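Local coordinates for putative platelet activating factor (Streptococcus pneumoniae, PDB 2HSJ), which is of unknown function but belongs to the GDSL-like lipase/acylhydrolase family of SGNH hydrolases and probably hydrolyses ester bonds, at residues D[34-40]-D[80-84]; D[95-101]-D[147-153]. All coordinates share one frame; numbering follows the deposited sequence. Where two conformers were deposited one is given.

Interactions 1 and 2 follow one another along the chain and lie on opposite sides of its centre, their own centres 28 Å apart and their nearest atoms about 10 Å apart. Neighbouring strands of the parallel sheet connect them: strand 37-41, in interaction 1, runs toward the family's GDS motif, while strand 88-92 leads into helix 95-99 of interaction 2, with its GxND motif; in relatives these motifs supply the catalytic serine and an oxyanion-hole asparagine. Y68 is a common partner, its hydroxyl bonded to H80 and its carbonyl to N96. Helix 150-164, which begins in interaction 2, ends at A164, one of the magnesium-site residues together with Y167 and V170.

Interaction 1: residues D[34-40]-D[80-84]; sequences EPNILFI and HLYGG
P35 lies over one face of the Y82 ring, and its CG makes a CH-pi contact 3.8 Å from the ring centroid, slightly offset toward the rim of the ring. P35 CD meets Y82 CE1 at 3.5 Å. A chi1 of 79° places the Y82 ring between its backbone N and carbonyl carbon, beneath the pyrrolidine. Along the strand, L38 and I40 point the same way. The CD1 methyl of L38 comes 3.6 Å from Y82 O and also meets L81 CD2. I40 CD1 approaches H80 O at 3.5 Å and packs against L81 CD2 at 3.8 Å, while I40 CG2 comes obliquely to the imidazole.

At the other end E34 folds back, its chain bent at chi2 (-75°), and its OE1 accepts G84 N at 2.9 Å. That bond is nearly straight at 166° and enters on the syn side of the carboxylate, somewhat out of its plane.

H80 is bonded through NE2 to Y68 OH and through ND1 to R63 O. Y82 OH bonds S31 OG, and its ring also rests on V61 and R63 of strand 60-64. Segment 80-84, in the connection from helix 70-75 to strand 88-92, packs across strand 37-41 of the parallel sheet, and I40 and L81 both reach I89 on the next strand.

The seam is therefore largely apolar, with a single cross-segment hydrogen bond at its partly exposed end. H80 O and Y82 O are buried without a hydrogen-bonding partner, so the approach probably rests mainly on close apolar contact, no backbone-to-backbone hydrogen bond crossing it.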
ATOM      1  N   GLU D  34       4.652   3.589   2.128  1.00 10.58           N
ATOM      2  CA  GLU D  34       4.458   4.771   2.954  1.00 11.33           C
ATOM      3  C   GLU D  34       4.276   4.312   4.392  1.00 11.20           C
ATOM      4  O   GLU D  34       3.305   3.605   4.700  1.00 12.99           O
ATOM      5  CB  GLU D  34       3.199   5.507   2.490  1.00 11.60           C
ATOM      6  CG  GLU D  34       3.435   6.318   1.214  1.00 12.00           C
ATOM      7  CD  GLU D  34       4.217   7.605   1.443  1.00 13.24           C
ATOM      8  OE1 GLU D  34       4.656   7.872   2.582  1.00 13.44           O
ATOM      9  OE2 GLU D  34       4.402   8.364   0.463  1.00 15.49           O
ATOM     10  N   PRO D  35       5.224   4.649   5.284  1.00 10.63           N
ATOM     11  CA  PRO D  35       5.015   4.220   6.660  1.00 10.89           C
ATOM     12  C   PRO D  35       3.817   4.910   7.288  1.00 11.96           C
ATOM     13  O   PRO D  35       3.734   6.126   7.258  1.00 13.15           O
ATOM     14  CB  PRO D  35       6.295   4.628   7.392  1.00 11.99           C
ATOM     15  CG  PRO D  35       7.106   5.406   6.425  1.00 11.88           C
ATOM     16  CD  PRO D  35       6.507   5.363   5.075  1.00 10.68           C
ATOM     17  N   ASN D  36       2.904   4.127   7.835  1.00 11.07           N
ATOM     18  CA  ASN D  36       1.847   4.682   8.662  1.00 11.24           C
ATOM     19  C   ASN D  36       2.360   4.862  10.087  1.00 10.74           C
ATOM     20  O   ASN D  36       2.032   5.846  10.767  1.00 10.59           O
ATOM     21  CB  ASN D  36       0.608   3.787   8.601  1.00 10.57           C
ATOM     22  CG  ASN D  36      -0.522   4.304   9.471  1.00 12.22           C
ATOM     23  OD1 ASN D  36      -0.719   3.818  10.595  1.00 13.20           O
ATOM     24  ND2 ASN D  36      -1.259   5.331   8.976  1.00 11.84           N
ATOM     25  N   ILE D  37       3.174   3.897  10.531  1.00 10.30           N
ATOM     26  CA  ILE D  37       3.798   3.931  11.842  1.00 10.43           C
ATOM     27  C   ILE D  37       5.292   3.694  11.599  1.00  9.84           C
ATOM     28  O   ILE D  37       5.667   2.783  10.827  1.00 10.38           O
ATOM     29  CB  ILE D  37       3.245   2.788  12.757  1.00 11.19           C
ATOM     30  CG1 ILE D  37       1.706   2.760  12.738  1.00 13.38           C
ATOM     31  CG2 ILE D  37       3.879   2.816  14.148  1.00 11.67           C
ATOM     32  CD1 ILE D  37       1.013   3.824  13.461  1.00 17.81           C
ATOM     33  N   LEU D  38       6.135   4.527  12.216  1.00  9.16           N
ATOM     34  CA  LEU D  38       7.564   4.237  12.287  1.00  9.95           C
ATOM     35  C   LEU D  38       7.881   3.743  13.687  1.00 10.48           C
ATOM     36  O   LEU D  38       7.539   4.433  14.666  1.00 11.80           O
ATOM     37  CB  LEU D  38       8.378   5.504  12.009  1.00 10.26           C
ATOM     38  CG  LEU D  38       8.393   5.968  10.550  1.00 11.38           C
ATOM     39  CD1 LEU D  38       8.807   7.419  10.442  1.00 11.42           C
ATOM     40  CD2 LEU D  38       9.361   5.150   9.677  1.00 12.75           C
ATOM     41  N   PHE D  39       8.517   2.574  13.814  0.50 10.41           N
ATOM     42  CA  PHE D  39       9.003   2.105  15.119  0.50 10.43           C
ATOM     43  C   PHE D  39      10.477   2.456  15.180  0.50 10.64           C
ATOM     44  O   PHE D  39      11.254   2.023  14.329  0.50 10.37           O
ATOM     45  CB  PHE D  39       8.827   0.584  15.270  0.50 11.34           C
ATOM     46  CG  PHE D  39       7.602   0.181  16.057  0.50 11.69           C
ATOM     47  CD1 PHE D  39       6.336   0.393  15.536  0.50 14.29           C
ATOM     48  CD2 PHE D  39       7.723  -0.417  17.306  0.50 14.07           C
ATOM     49  CE1 PHE D  39       5.195   0.013  16.242  0.50 15.31           C
ATOM     50  CE2 PHE D  39       6.581  -0.780  18.027  0.50 13.57           C
ATOM     51  CZ  PHE D  39       5.329  -0.566  17.493  0.50 13.74           C
ATOM     52  N   ILE D  40      10.837   3.277  16.163  1.00 10.89           N
ATOM     53  CA  ILE D  40      12.215   3.754  16.320  1.00 11.22           C
ATOM     54  C   ILE D  40      12.721   3.353  17.701  1.00 11.58           C
ATOM     55  O   ILE D  40      11.998   3.402  18.700  1.00 11.85           O
ATOM     56  CB  ILE D  40      12.277   5.320  16.159  1.00 11.23           C
ATOM     57  CG1 ILE D  40      11.784   5.704  14.760  1.00 11.29           C
ATOM     58  CG2 ILE D  40      13.674   5.864  16.446  1.00 12.35           C
ATOM     59  CD1 ILE D  40      11.679   7.209  14.597  1.00 12.54           C
ATOM     60  N   HIS D  80      16.041   7.873  10.695  1.00 10.56           N
ATOM     61  CA  HIS D  80      14.920   7.108  11.262  1.00 10.04           C
ATOM     62  C   HIS D  80      13.587   7.627  10.827  1.00 10.75           C
ATOM     63  O   HIS D  80      12.566   7.072  11.229  1.00 11.46           O
ATOM     64  CB  HIS D  80      15.021   7.099  12.785  1.00 11.00           C
ATOM     65  CG  HIS D  80      16.304   6.502  13.258  1.00 10.10           C
ATOM     66  ND1 HIS D  80      16.431   5.166  13.584  1.00 10.54           N
ATOM     67  CD2 HIS D  80      17.533   7.047  13.407  1.00 10.28           C
ATOM     68  CE1 HIS D  80      17.681   4.921  13.938  1.00 12.75           C
ATOM     69  NE2 HIS D  80      18.381   6.035  13.804  1.00 11.88           N
ATOM     70  N   LEU D  81      13.586   8.672   9.983  1.00 10.41           N
ATOM     71  CA  LEU D  81      12.331   9.354   9.615  1.00 11.60           C
ATOM     72  C   LEU D  81      12.185   9.494   8.105  1.00 10.77           C
ATOM     73  O   LEU D  81      13.079  10.053   7.437  1.00 11.49           O
ATOM     74  CB  LEU D  81      12.287  10.743  10.246  1.00 11.85           C
ATOM     75  CG  LEU D  81      12.318  10.825  11.785  1.00 13.85           C
ATOM     76  CD1 LEU D  81      12.523  12.273  12.255  1.00 15.20           C
ATOM     77  CD2 LEU D  81      11.040  10.270  12.368  1.00 16.19           C
ATOM     78  N   TYR D  82      11.061   8.995   7.573  1.00 10.35           N
ATOM     79  CA  TYR D  82      10.661   9.299   6.202  1.00 10.31           C
ATOM     80  C   TYR D  82       9.173   9.072   6.063  1.00 10.75           C
ATOM     81  O   TYR D  82       8.538   8.490   6.969  1.00 11.65           O
ATOM     82  CB  TYR D  82      11.423   8.472   5.177  1.00 10.67           C
ATOM     83  CG  TYR D  82      10.943   7.050   4.972  1.00  9.59           C
ATOM     84  CD1 TYR D  82      10.152   6.706   3.871  1.00 10.35           C
ATOM     85  CD2 TYR D  82      11.316   6.029   5.862  1.00 10.68           C
ATOM     86  CE1 TYR D  82       9.747   5.402   3.630  1.00  9.77           C
ATOM     87  CE2 TYR D  82      10.887   4.710   5.648  1.00  9.34           C
ATOM     88  CZ  TYR D  82      10.085   4.398   4.535  1.00  9.59           C
ATOM     89  OH  TYR D  82       9.681   3.095   4.274  1.00 10.90           O
ATOM     90  N   GLY D  83       8.634   9.549   4.946  1.00 11.32           N
ATOM     91  CA  GLY D  83       7.253   9.308   4.586  1.00 11.47           C
ATOM     92  C   GLY D  83       6.441  10.567   4.463  1.00 10.77           C
ATOM     93  O   GLY D  83       6.727  11.581   5.111  1.00 11.57           O
ATOM     94  N   GLY D  84       5.406  10.477   3.651  1.00 10.33           N
ATOM     95  CA  GLY D  84       4.496  11.592   3.452  1.00 10.74           C
ATOM     96  C   GLY D  84       3.227  11.559   4.282  1.00 11.05           C
ATOM     97  O   GLY D  84       2.412  12.500   4.184  1.00 12.81           O
TER

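Interaction 2: residues D[95-101]-D[147-153]; sequences TNDIGKD and IRSNEKI
R148 reaches across to N96, donating from NH2 to OD1 over 3.0 Å at a bent N-H...O angle of 142°. The oxygen is met in the plane of its own amide and lies near the guanidinium plane, yet the two flat groups stand almost perpendicular, 89° apart. R148 NE adds two weak bonds, to T95 O at 3.0 Å and to T95 OG1 at 3.1 Å. The threonine hydroxyl is brought there by a chi1 of -161°, and T95 O also receives the helical bond from G99 N. R148 NH1 turns to V145 O, so each guanidinium nitrogen has an acceptor. The G99 CA sits 3.9 Å above the centre of the guanidinium plane, a close fit that a residue without a side chain permits.

A second polar cluster gathers round K152, whose extended chain carries NZ to I147 O and to a water. That water donates to I98 O at 2.7 Å and, over a longer distance, to D101 OD1, bridging the two segments.

Between these clusters lies I98. Its CG2 rests against R148 CG and K152 CD, while CD1 meets I153 CG1 at 3.7 Å, the two side chains crossing at about a right angle; W156 extends this apolar patch. At the partly exposed side, I147 CD1 lies 3.6 Å from G99 O and also touches D101 CB.

Both segments include a helix end. D101, with positive phi, is the C-prime residue of a Schellman motif closing helix 95-99, and S149 is the N-cap of helix 150-164, its OG accepting K152 N. T95, N96 and D97 complete the GxND motif of SGNH hydrolases, whose asparagine contributes to the oxyanion hole in relatives; here R148 and Y68 O hold opposite ends of the N96 amide, consistent with a second-shell role in orienting it.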
ATOM      1  N   THR D  95      16.975   1.828  27.647  1.00 12.19           N
ATOM      2  CA  THR D  95      17.555   0.742  28.462  1.00 11.37           C
ATOM      3  C   THR D  95      19.073   0.734  28.364  1.00 11.63           C
ATOM      4  O   THR D  95      19.744   0.352  29.315  1.00 12.82           O
ATOM      5  CB  THR D  95      16.935  -0.653  28.191  1.00 12.54           C
ATOM      6  OG1 THR D  95      17.231  -1.534  29.298  1.00 12.75           O
ATOM      7  CG2 THR D  95      17.436  -1.269  26.880  1.00 12.52           C
ATOM      8  N   ASN D  96      19.598   1.169  27.218  1.00 11.51           N
ATOM      9  CA  ASN D  96      21.041   1.180  27.028  1.00 11.77           C
ATOM     10  C   ASN D  96      21.676   2.409  27.639  1.00 12.12           C
ATOM     11  O   ASN D  96      22.838   2.350  28.075  1.00 13.89           O
ATOM     12  CB  ASN D  96      21.412   0.974  25.564  1.00 11.23           C
ATOM     13  CG  ASN D  96      20.944  -0.375  25.057  1.00 13.98           C
ATOM     14  OD1 ASN D  96      20.929  -1.356  25.799  1.00 14.58           O
ATOM     15  ND2 ASN D  96      20.486  -0.418  23.813  1.00 14.63           N
ATOM     16  N   ASP D  97      20.912   3.493  27.753  1.00 11.90           N
ATOM     17  CA  ASP D  97      21.370   4.643  28.538  1.00 12.55           C
ATOM     18  C   ASP D  97      21.533   4.210  30.000  1.00 12.31           C
ATOM     19  O   ASP D  97      22.544   4.495  30.624  1.00 12.36           O
ATOM     20  CB  ASP D  97      20.356   5.787  28.449  1.00 12.72           C
ATOM     21  CG  ASP D  97      20.255   6.383  27.063  1.00 13.57           C
ATOM     22  OD1 ASP D  97      20.713   7.548  26.884  1.00 14.33           O
ATOM     23  OD2 ASP D  97      19.701   5.697  26.163  1.00 13.33           O
ATOM     24  N   ILE D  98      20.543   3.496  30.538  1.00 11.82           N
ATOM     25  CA  ILE D  98      20.657   2.959  31.897  1.00 12.18           C
ATOM     26  C   ILE D  98      21.866   2.010  32.016  1.00 12.21           C
ATOM     27  O   ILE D  98      22.642   2.097  32.966  1.00 12.13           O
ATOM     28  CB  ILE D  98      19.354   2.257  32.346  1.00 12.35           C
ATOM     29  CG1 ILE D  98      18.226   3.287  32.483  1.00 12.72           C
ATOM     30  CG2 ILE D  98      19.618   1.471  33.684  1.00 12.82           C
ATOM     31  CD1 ILE D  98      16.877   2.663  32.788  1.00 12.83           C
ATOM     32  N   GLY D  99      22.030   1.120  31.046  1.00 12.07           N
ATOM     33  CA  GLY D  99      23.138   0.143  31.094  1.00 12.48           C
ATOM     34  C   GLY D  99      24.532   0.759  30.979  1.00 13.09           C
ATOM     35  O   GLY D  99      25.539   0.107  31.350  1.00 14.64           O
ATOM     36  N   LYS D 100      24.602   2.000  30.474  1.00 13.24           N
ATOM     37  CA  LYS D 100      25.853   2.770  30.353  1.00 15.15           C
ATOM     38  C   LYS D 100      25.971   3.881  31.392  1.00 15.31           C
ATOM     39  O   LYS D 100      26.909   4.700  31.332  1.00 15.82           O
ATOM     40  CB  LYS D 100      25.953   3.389  28.958  1.00 15.56           C
ATOM     41  CG  LYS D 100      26.267   2.403  27.856  1.00 17.02           C
ATOM     42  CD  LYS D 100      27.709   1.970  27.892  1.00 21.09           C
ATOM     43  CE  LYS D 100      27.984   0.881  26.868  1.00 24.39           C
ATOM     44  NZ  LYS D 100      29.401   0.407  27.027  1.00 27.81           N
ATOM     45  N   ASP D 101      25.037   3.915  32.338  1.00 15.58           N
ATOM     46  CA  ASP D 101      25.046   4.906  33.428  1.00 16.28           C
ATOM     47  C   ASP D 101      24.989   6.375  32.944  1.00 16.23           C
ATOM     48  O   ASP D 101      25.541   7.282  33.578  1.00 16.20           O
ATOM     49  CB  ASP D 101      26.241   4.665  34.371  1.00 17.35           C
ATOM     50  CG  ASP D 101      25.916   4.964  35.818  1.00 19.17           C
ATOM     51  OD1 ASP D 101      24.719   5.035  36.192  1.00 23.26           O
ATOM     52  OD2 ASP D 101      26.875   5.143  36.598  1.00 23.07           O
ATOM     53  N   ILE D 147      24.092  -3.602  34.857  1.00 12.95           N
ATOM     54  CA  ILE D 147      23.723  -2.698  35.953  1.00 13.56           C
ATOM     55  C   ILE D 147      22.254  -2.203  35.922  1.00 13.99           C
ATOM     56  O   ILE D 147      21.844  -1.401  36.759  1.00 13.36           O
ATOM     57  CB  ILE D 147      24.696  -1.492  36.048  1.00 13.16           C
ATOM     58  CG1 ILE D 147      24.572  -0.598  34.802  1.00 13.42           C
ATOM     59  CG2 ILE D 147      26.148  -1.978  36.302  1.00 13.98           C
ATOM     60  CD1 ILE D 147      25.417   0.706  34.893  1.00 14.06           C
ATOM     61  N   ARG D 148      21.466  -2.668  34.959  1.00 13.57           N
ATOM     62  CA  ARG D 148      20.054  -2.298  34.935  1.00 13.45           C
ATOM     63  C   ARG D 148      19.345  -2.923  36.132  1.00 13.80           C
ATOM     64  O   ARG D 148      19.703  -4.027  36.583  1.00 13.84           O
ATOM     65  CB  ARG D 148      19.408  -2.807  33.654  1.00 13.16           C
ATOM     66  CG  ARG D 148      20.017  -2.275  32.383  1.00 12.93           C
ATOM     67  CD  ARG D 148      19.441  -3.030  31.173  1.00 13.12           C
ATOM     68  NE  ARG D 148      20.075  -2.597  29.930  1.00 14.58           N
ATOM     69  CZ  ARG D 148      21.301  -2.943  29.559  1.00 15.55           C
ATOM     70  NH1 ARG D 148      22.066  -3.722  30.336  1.00 12.20           N
ATOM     71  NH2 ARG D 148      21.790  -2.504  28.414  1.00 13.53           N
ATOM     72  N   SER D 149      18.338  -2.215  36.647  1.00 13.31           N
ATOM     73  CA  SER D 149      17.469  -2.755  37.702  1.00 12.92           C
ATOM     74  C   SER D 149      16.086  -2.228  37.436  1.00 12.21           C
ATOM     75  O   SER D 149      15.934  -1.193  36.783  1.00 13.41           O
ATOM     76  CB  SER D 149      17.920  -2.316  39.091  1.00 12.30           C
ATOM     77  OG  SER D 149      17.618  -0.951  39.329  1.00 12.94           O
ATOM     78  N   ASN D 150      15.076  -2.946  37.923  1.00 11.93           N
ATOM     79  CA  ASN D 150      13.708  -2.514  37.715  1.00 11.65           C
ATOM     80  C   ASN D 150      13.352  -1.262  38.509  1.00 12.63           C
ATOM     81  O   ASN D 150      12.461  -0.514  38.100  1.00 13.07           O
ATOM     82  CB  ASN D 150      12.731  -3.676  37.947  1.00 12.24           C
ATOM     83  CG  ASN D 150      12.842  -4.746  36.866  1.00 11.38           C
ATOM     84  OD1 ASN D 150      12.746  -4.432  35.676  1.00 11.95           O
ATOM     85  ND2 ASN D 150      13.081  -6.006  37.273  1.00 12.73           N
ATOM     86  N   GLU D 151      14.061  -1.008  39.611  1.00 12.83           N
ATOM     87  CA  GLU D 151      13.857   0.257  40.346  1.00 14.21           C
ATOM     88  C   GLU D 151      14.340   1.456  39.519  1.00 13.87           C
ATOM     89  O   GLU D 151      13.643   2.472  39.446  1.00 13.16           O
ATOM     90  CB  GLU D 151      14.511   0.235  41.730  1.00 15.38           C
ATOM     91  CG  GLU D 151      14.157  -1.004  42.567  1.00 19.58           C
ATOM     92  CD  GLU D 151      15.187  -2.129  42.408  1.00 23.47           C
ATOM     93  OE1 GLU D 151      16.042  -2.223  43.313  1.00 27.20           O
ATOM     94  OE2 GLU D 151      15.176  -2.896  41.394  1.00 23.87           O
ATOM     95  N   LYS D 152      15.505   1.332  38.875  1.00 13.14           N
ATOM     96  CA  LYS D 152      16.019   2.389  37.990  1.00 14.01           C
ATOM     97  C   LYS D 152      15.067   2.580  36.815  1.00 12.81           C
ATOM     98  O   LYS D 152      14.692   3.712  36.477  1.00 13.20           O
ATOM     99  CB  LYS D 152      17.395   2.046  37.404  1.00 14.24           C
ATOM    100  CG  LYS D 152      18.555   1.988  38.380  1.00 16.98           C
ATOM    101  CD  LYS D 152      19.761   1.310  37.713  1.00 16.97           C
ATOM    102  CE  LYS D 152      21.021   1.368  38.603  1.00 18.84           C
ATOM    103  NZ  LYS D 152      22.263   0.946  37.853  1.00 20.52           N
ATOM    104  N   ILE D 153      14.684   1.466  36.192  1.00 12.54           N
ATOM    105  CA  ILE D 153      13.786   1.522  35.022  1.00 12.31           C
ATOM    106  C   ILE D 153      12.466   2.218  35.390  1.00 12.60           C
ATOM    107  O   ILE D 153      12.014   3.093  34.655  1.00 12.46           O
ATOM    108  CB  ILE D 153      13.552   0.128  34.411  1.00 12.59           C
ATOM    109  CG1 ILE D 153      14.846  -0.330  33.712  1.00 13.83           C
ATOM    110  CG2 ILE D 153      12.414   0.152  33.419  1.00 12.78           C
ATOM    111  CD1 ILE D 153      14.946  -1.815  33.511  1.00 12.27           C
TER
HETATM  112  O   HOH W   1      22.539   2.830  35.580  1.00 21.27           O